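Local coordinates for protein adhesin (Neisseria gonorrhoeae, PDB 6GQ4) that probably serves as a surface-exposed adhesin of the gonococcus, a vaccine candidate against which bactericidal antibodies can be raised, at residues 9-14 / 27-32. Numbering follows the deposited sequence.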
loop_
_atom_site.group_PDB
_atom_site.type_symbol
_atom_site.label_atom_id
_atom_site.label_comp_id
_atom_site.label_asym_id
_atom_site.label_seq_id
_atom_site.Cartn_x
_atom_site.Cartn_y
_atom_site.Cartn_z
ATOM N N ALA A 9 2.720 -10.225 -11.380
ATOM C CA ALA A 9 1.438 -9.634 -11.560
ATOM C C ALA A 9 1.344 -8.363 -10.734
ATOM O O ALA A 9 2.105 -8.203 -9.792
ATOM C CB ALA A 9 0.350 -10.579 -11.160
ATOM N N LYS A 10 0.490 -7.441 -11.167
ATOM C CA LYS A 10 0.212 -6.280 -10.430
ATOM C C LYS A 10 -1.288 -5.967 -10.471
ATOM O O LYS A 10 -2.012 -6.313 -11.373
ATOM C CB LYS A 10 1.133 -5.107 -10.801
ATOM C CG LYS A 10 0.896 -4.514 -12.143
ATOM C CD LYS A 10 2.012 -3.587 -12.534
ATOM C CE LYS A 10 2.039 -3.300 -14.005
ATOM N NZ LYS A 10 2.779 -2.038 -14.234
ATOM N N LYS A 11 -1.775 -5.423 -9.340
ATOM C CA LYS A 11 -3.166 -5.189 -9.094
ATOM C C LYS A 11 -3.281 -3.795 -8.450
ATOM O O LYS A 11 -2.439 -3.438 -7.617
ATOM C CB LYS A 11 -3.730 -6.268 -8.153
ATOM C CG LYS A 11 -3.488 -7.736 -8.540
ATOM C CD LYS A 11 -4.474 -8.297 -9.459
ATOM C CE LYS A 11 -4.112 -9.708 -9.868
ATOM N NZ LYS A 11 -4.309 -9.874 -11.326
ATOM N N THR A 12 -4.373 -3.095 -8.718
ATOM C CA THR A 12 -4.545 -1.735 -8.304
ATOM C C THR A 12 -5.795 -1.628 -7.426
ATOM O O THR A 12 -6.832 -2.228 -7.747
ATOM C CB THR A 12 -4.533 -0.748 -9.470
ATOM O OG1 THR A 12 -3.286 -0.813 -10.153
ATOM C CG2 THR A 12 -4.658 0.678 -9.011
ATOM N N VAL A 13 -5.669 -0.880 -6.305
ATOM C CA VAL A 13 -6.805 -0.603 -5.426
ATOM C C VAL A 13 -6.977 0.915 -5.282
ATOM O O VAL A 13 -5.983 1.620 -5.125
ATOM C CB VAL A 13 -6.691 -1.276 -4.043
ATOM C CG1 VAL A 13 -7.917 -1.039 -3.205
ATOM C CG2 VAL A 13 -6.451 -2.766 -4.122
ATOM N N SER A 14 -8.239 1.377 -5.369
ATOM C CA SER A 14 -8.651 2.762 -5.139
ATOM C C SER A 14 -9.136 2.910 -3.688
ATOM O O SER A 14 -9.967 2.109 -3.207
ATOM C CB SER A 14 -9.706 3.177 -6.112
ATOM O OG SER A 14 -9.149 3.382 -7.402
ATOM N N TYR A 27 -0.105 -2.807 -6.329
ATOM C CA TYR A 27 0.686 -3.784 -5.622
ATOM C C TYR A 27 1.248 -4.813 -6.599
ATOM O O TYR A 27 0.509 -5.242 -7.462
ATOM C CB TYR A 27 -0.158 -4.496 -4.577
ATOM C CG TYR A 27 -0.702 -3.563 -3.521
ATOM C CD1 TYR A 27 0.048 -3.208 -2.408
ATOM C CD2 TYR A 27 -1.999 -3.100 -3.591
ATOM C CE1 TYR A 27 -0.488 -2.355 -1.463
ATOM C CE2 TYR A 27 -2.545 -2.211 -2.670
ATOM C CZ TYR A 27 -1.782 -1.879 -1.572
ATOM O OH TYR A 27 -2.270 -1.016 -0.624
ATOM N N GLY A 28 2.537 -5.071 -6.477
ATOM C CA GLY A 28 3.165 -6.202 -7.150
ATOM C C GLY A 28 3.002 -7.479 -6.322
ATOM O O GLY A 28 2.948 -7.473 -5.090
ATOM N N PHE A 29 2.870 -8.590 -7.071
ATOM C CA PHE A 29 2.644 -9.894 -6.471
ATOM C C PHE A 29 3.623 -10.884 -7.075
ATOM O O PHE A 29 3.964 -10.797 -8.244
ATOM C CB PHE A 29 1.241 -10.458 -6.692
ATOM C CG PHE A 29 0.169 -9.697 -5.970
ATOM C CD1 PHE A 29 -0.331 -8.552 -6.548
ATOM C CD2 PHE A 29 -0.326 -10.130 -4.742
ATOM C CE1 PHE A 29 -1.290 -7.807 -5.891
ATOM C CE2 PHE A 29 -1.283 -9.378 -4.075
ATOM C CZ PHE A 29 -1.789 -8.233 -4.691
ATOM N N ASN A 30 4.042 -11.824 -6.230
ATOM C CA ASN A 30 4.892 -12.899 -6.680
ATOM C C ASN A 30 3.981 -14.098 -6.985
ATOM O O ASN A 30 2.735 -14.084 -6.795
ATOM C CB ASN A 30 6.060 -13.170 -5.724
ATOM C CG ASN A 30 5.624 -13.693 -4.377
ATOM O OD1 ASN A 30 4.527 -14.261 -4.229
ATOM N ND2 ASN A 30 6.491 -13.484 -3.392
ATOM N N LYS A 31 4.637 -15.177 -7.451
ATOM C CA LYS A 31 3.922 -16.387 -7.856
ATOM C C LYS A 31 3.146 -17.011 -6.694
ATOM O O LYS A 31 2.127 -17.714 -6.949
ATOM C CB LYS A 31 4.889 -17.361 -8.547
ATOM C CG LYS A 31 4.264 -18.700 -8.904
ATOM C CD LYS A 31 5.233 -19.636 -9.565
ATOM C CE LYS A 31 4.568 -20.949 -9.826
ATOM N NZ LYS A 31 3.804 -20.867 -11.089
ATOM N N GLN A 32 3.587 -16.787 -5.440
ATOM C CA GLN A 32 2.929 -17.360 -4.296
ATOM C C GLN A 32 1.729 -16.546 -3.830
ATOM O O GLN A 32 1.067 -16.945 -2.876
ATOM C CB GLN A 32 3.971 -17.602 -3.227
ATOM C CG GLN A 32 5.008 -18.680 -3.633
ATOM C CD GLN A 32 6.104 -18.224 -4.611
ATOM O OE1 GLN A 32 6.635 -17.081 -4.436
ATOM N NE2 GLN A 32 6.456 -19.075 -5.635
#
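K11 and Y27 face each other as a hydrogen-bonded antiparallel pair, and their backbones bond both ways: Y27 N gives a nearly straight bond to K11 O (2.7 Å, 172°), and K11 N returns one to Y27 O at 3.0 Å. Two residues on, F29 N reaches A9 O at 2.9 Å, while the bond from A9 N to F29 O is weak. Between these pairs K10 and G28 come within 4.4 Å, CA to CA.

The side chain of F29 carries the rest of the contact. F29 CB points to the face shared by A9, K11 and Y27 and lies 3.9 Å from A9 O. CG is anti to the carbonyl carbon, beside the backbone N (chi1 -68°). CD1 meets K11 CG; F29 CE1 comes closer to K11 CG, at 3.4 Å, with K11 CB next. The two side chains cross at about a right angle. Y81 packs edge-to-face with the F29 ring. Farther along, V13 CG2 sits at the edge of the Y27 ring, 4.2 Å from Y27 CE2, and the Y27 hydroxyl hydrogen-bonds to that of Y15, a sodium ligand. This is the pairing of a beta hairpin, here strands 9-16 and 22-29 of the antiparallel sheet in an ACP-like domain.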